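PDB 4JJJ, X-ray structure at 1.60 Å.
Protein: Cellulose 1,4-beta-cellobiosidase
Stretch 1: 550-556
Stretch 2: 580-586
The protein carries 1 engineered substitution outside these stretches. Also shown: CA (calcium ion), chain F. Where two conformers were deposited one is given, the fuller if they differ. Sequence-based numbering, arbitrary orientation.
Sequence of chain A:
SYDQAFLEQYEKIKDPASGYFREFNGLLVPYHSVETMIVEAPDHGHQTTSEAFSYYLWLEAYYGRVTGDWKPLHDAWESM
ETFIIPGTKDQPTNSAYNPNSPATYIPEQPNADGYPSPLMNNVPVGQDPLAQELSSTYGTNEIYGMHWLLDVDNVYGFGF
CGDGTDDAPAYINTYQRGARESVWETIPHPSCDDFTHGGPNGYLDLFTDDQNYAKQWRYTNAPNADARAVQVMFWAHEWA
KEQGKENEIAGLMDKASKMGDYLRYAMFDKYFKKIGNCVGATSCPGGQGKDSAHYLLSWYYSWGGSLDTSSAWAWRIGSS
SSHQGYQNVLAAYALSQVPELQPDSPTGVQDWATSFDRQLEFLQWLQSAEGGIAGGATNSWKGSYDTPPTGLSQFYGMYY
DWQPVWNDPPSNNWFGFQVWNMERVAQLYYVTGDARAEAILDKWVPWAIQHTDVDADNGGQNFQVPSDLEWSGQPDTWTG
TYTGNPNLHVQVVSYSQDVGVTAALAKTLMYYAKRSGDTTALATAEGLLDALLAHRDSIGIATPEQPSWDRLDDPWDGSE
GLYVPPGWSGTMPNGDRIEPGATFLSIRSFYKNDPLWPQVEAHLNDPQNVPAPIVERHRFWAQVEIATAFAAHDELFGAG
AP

Stretch 1 550-556: DRLDDPW
Stretch 2 580-586: PGATFLS

Two irregular segments of one chain, 550-556 and 580-586, pack against each other and bury 324 Å² in total. They run in opposite senses: the CA atoms of Leu-552 and Phe-584 lie 5.2 Å apart, and those of Pro-555 and Thr-583 4.9 Å apart. In the first segment, Asp-550 to Leu-552 have phi/psi near -67/-17, -85/-3 and -69/-23; Asp-553 (-112/21) leads into the extended Asp-554 (-99/117) and Pro-555 (-78/168). In the second, Ala-582 (-60/164) and Thr-583 (-132/165) are extended, whereas Phe-584 to Ser-586 adopt helical angles. Gly-581, at 94/-6, needs to be glycine because a CB would jam against the preceding carbonyl oxygen.

Leu-552 loses the most surface. Its carbonyl oxygen accepts the direct hydrogen bond between the segments, from Leu-585 N to Leu-552 O at 3.1 Å with an angle of 152° at the hydrogen. Its side chain (chi1 81°, chi2 72°) adds apolar contact: Leu-552 CD1 lies 3.7 Å from Leu-585 CB, and Leu-552 CB approaches Phe-584 CD1 obliquely at 4.2 Å. A branched aliphatic chain suits this buried site. Phe-584 and Leu-585 both have chi1 near 175°, and their CA-to-CB bonds point toward the first segment.

Thr-583 is second in covered area. Its CA-to-CB bond also points across, with chi1 at 65°, and its two branches serve different ends. The methyl packs on backbone, with Thr-583 CG2 3.4 Å from Asp-553 O and 3.7 Å from Pro-555 N. The hydroxyl turns to its own segment: Ser-586 N donates to Thr-583 OG1 at 2.8 Å, while Thr-583 N donates to Ser-586 OG (chi1 83°) at 2.9 Å. This reciprocal pair links Thr-583 to Ser-586 across the residues with helical angles.

Pro-555, third, lays its ring (C-gamma endo) beside the extended backbone of Ala-582 and Thr-583; Pro-555 CA is 3.6 Å from Ala-582 O, and Pro-555 CD is 4.1 Å from Thr-583 CG2. Two waters satisfy polar backbone atoms. Water 1 donates to Arg-551 O and Asp-554 O, both at 2.7 Å, and accepts from Phe-584 N at 3.0 Å. Water 3 accepts from Trp-556 N at 3.1 Å and donates to Ala-582 O at 2.7 Å.

With CA-to-CB bonds directed away from the second segment, Asp-553 (chi1 55°) and Asp-554 (chi1 -73°) bind calcium through Asp-553 OD1 at 2.0 Å and Asp-554 OD1 at 2.3 Å. Asp-550 O joins them at 2.2 Å from the ion, and three waters complete six ligands, so that the ion ties together residues on both sides of Leu-552 in the sequence.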

# COMPACT_ATOMS: atom_id res chain seq x y z
N ASP A 550 23.13 -0.96 6.86
CA ASP A 550 23.89 -0.17 7.78
C ASP A 550 23.04 0.55 8.79
O ASP A 550 23.54 0.98 9.86
CB ASP A 550 24.74 0.84 7.01
CG ASP A 550 23.90 1.73 6.21
OD1 ASP A 550 23.37 1.24 5.18
OD2 ASP A 550 23.71 2.90 6.56
N ARG A 551 21.75 0.71 8.60
CA ARG A 551 20.96 1.36 9.66
C ARG A 551 20.48 0.44 10.78
O ARG A 551 19.89 0.90 11.75
CB ARG A 551 19.73 2.02 9.01
CG ARG A 551 20.12 3.00 7.94
CD ARG A 551 18.99 3.62 7.11
NE ARG A 551 18.17 4.46 7.98
CZ ARG A 551 17.28 5.38 7.55
NH1 ARG A 551 16.96 5.46 6.24
NH2 ARG A 551 16.64 6.11 8.42
N LEU A 552 20.76 -0.84 10.68
CA LEU A 552 20.18 -1.73 11.64
C LEU A 552 20.75 -1.56 13.06
O LEU A 552 20.07 -1.82 14.02
CB LEU A 552 20.24 -3.13 11.08
CG LEU A 552 21.40 -4.01 11.10
CD1 LEU A 552 21.64 -4.50 12.51
CD2 LEU A 552 21.11 -5.18 10.14
N ASP A 553 21.95 -1.01 13.16
CA ASP A 553 22.64 -0.81 14.39
C ASP A 553 22.80 0.63 14.80
O ASP A 553 23.66 0.91 15.70
CB ASP A 553 24.04 -1.50 14.33
CG ASP A 553 24.89 -1.06 13.15
OD1 ASP A 553 24.51 -0.03 12.51
OD2 ASP A 553 25.91 -1.77 12.76
N ASP A 554 21.96 1.52 14.26
CA ASP A 554 22.10 2.96 14.49
C ASP A 554 21.16 3.43 15.58
O ASP A 554 19.94 3.43 15.48
CB ASP A 554 21.79 3.68 13.21
CG ASP A 554 22.86 3.54 12.15
OD1 ASP A 554 23.95 2.97 12.40
OD2 ASP A 554 22.58 4.00 11.01
N PRO A 555 21.72 3.94 16.68
CA PRO A 555 20.89 4.66 17.67
C PRO A 555 20.55 6.08 17.21
O PRO A 555 21.15 6.55 16.24
CB PRO A 555 21.79 4.66 18.91
CG PRO A 555 23.12 4.79 18.28
CD PRO A 555 23.15 3.91 17.01
N TRP A 556 19.64 6.75 17.86
CA TRP A 556 19.27 8.14 17.53
C TRP A 556 20.49 9.02 17.72
O TRP A 556 21.22 8.88 18.74
CB TRP A 556 18.22 8.59 18.53
CG TRP A 556 17.82 9.99 18.45
CD1 TRP A 556 18.06 10.96 19.41
CD2 TRP A 556 16.98 10.63 17.45
NE1 TRP A 556 17.48 12.12 19.04
CE2 TRP A 556 16.88 11.97 17.81
CE3 TRP A 556 16.46 10.24 16.20
CZ2 TRP A 556 16.14 12.86 17.09
CZ3 TRP A 556 15.76 11.17 15.46
CH2 TRP A 556 15.55 12.44 15.93
N PRO A 580 16.07 4.86 25.38
CA PRO A 580 17.08 5.61 24.65
C PRO A 580 18.37 4.93 24.46
O PRO A 580 18.83 4.29 25.41
CB PRO A 580 17.21 6.93 25.46
CG PRO A 580 15.91 6.98 26.11
CD PRO A 580 15.49 5.66 26.48
N GLY A 581 18.89 4.95 23.21
CA GLY A 581 20.06 4.23 22.81
C GLY A 581 19.81 2.82 22.17
O GLY A 581 20.71 2.21 21.69
N ALA A 582 18.55 2.39 22.20
CA ALA A 582 18.17 1.23 21.43
C ALA A 582 18.40 1.41 19.96
O ALA A 582 18.58 2.52 19.44
CB ALA A 582 16.75 0.85 21.75
N THR A 583 18.38 0.29 19.24
CA THR A 583 18.59 0.28 17.78
C THR A 583 17.48 -0.59 17.19
O THR A 583 16.73 -1.29 17.89
CB THR A 583 19.90 -0.29 17.35
OG1 THR A 583 19.87 -1.69 17.75
CG2 THR A 583 21.14 0.48 17.92
N PHE A 584 17.31 -0.48 15.89
CA PHE A 584 16.38 -1.40 15.15
C PHE A 584 16.59 -2.86 15.57
O PHE A 584 15.61 -3.60 15.83
CB PHE A 584 16.62 -1.20 13.63
CG PHE A 584 15.85 -2.17 12.73
CD1 PHE A 584 16.33 -3.44 12.46
CD2 PHE A 584 14.62 -1.80 12.21
CE1 PHE A 584 15.65 -4.30 11.65
CE2 PHE A 584 13.91 -2.68 11.43
CZ PHE A 584 14.43 -3.92 11.15
N LEU A 585 17.84 -3.26 15.62
CA LEU A 585 18.18 -4.60 16.00
C LEU A 585 17.95 -4.91 17.46
O LEU A 585 17.42 -5.98 17.78
CB LEU A 585 19.62 -4.94 15.63
CG LEU A 585 20.09 -6.30 16.09
CD1 LEU A 585 19.40 -7.39 15.32
CD2 LEU A 585 21.60 -6.38 15.93
N SER A 586 18.26 -3.96 18.34
CA SER A 586 18.11 -4.25 19.75
C SER A 586 16.67 -4.43 20.22
O SER A 586 16.42 -5.12 21.25
CB SER A 586 18.88 -3.25 20.65
OG SER A 586 18.12 -2.10 20.85
CA CA F . 25.17 1.43 11.23
O HOH W 1 18.70 1.48 14.12
O HOH W 2 26.45 -0.24 10.52
O HOH W 3 18.38 5.10 20.21
O HOH W 4 25.90 2.89 9.91
O HOH W 5 26.86 1.77 12.81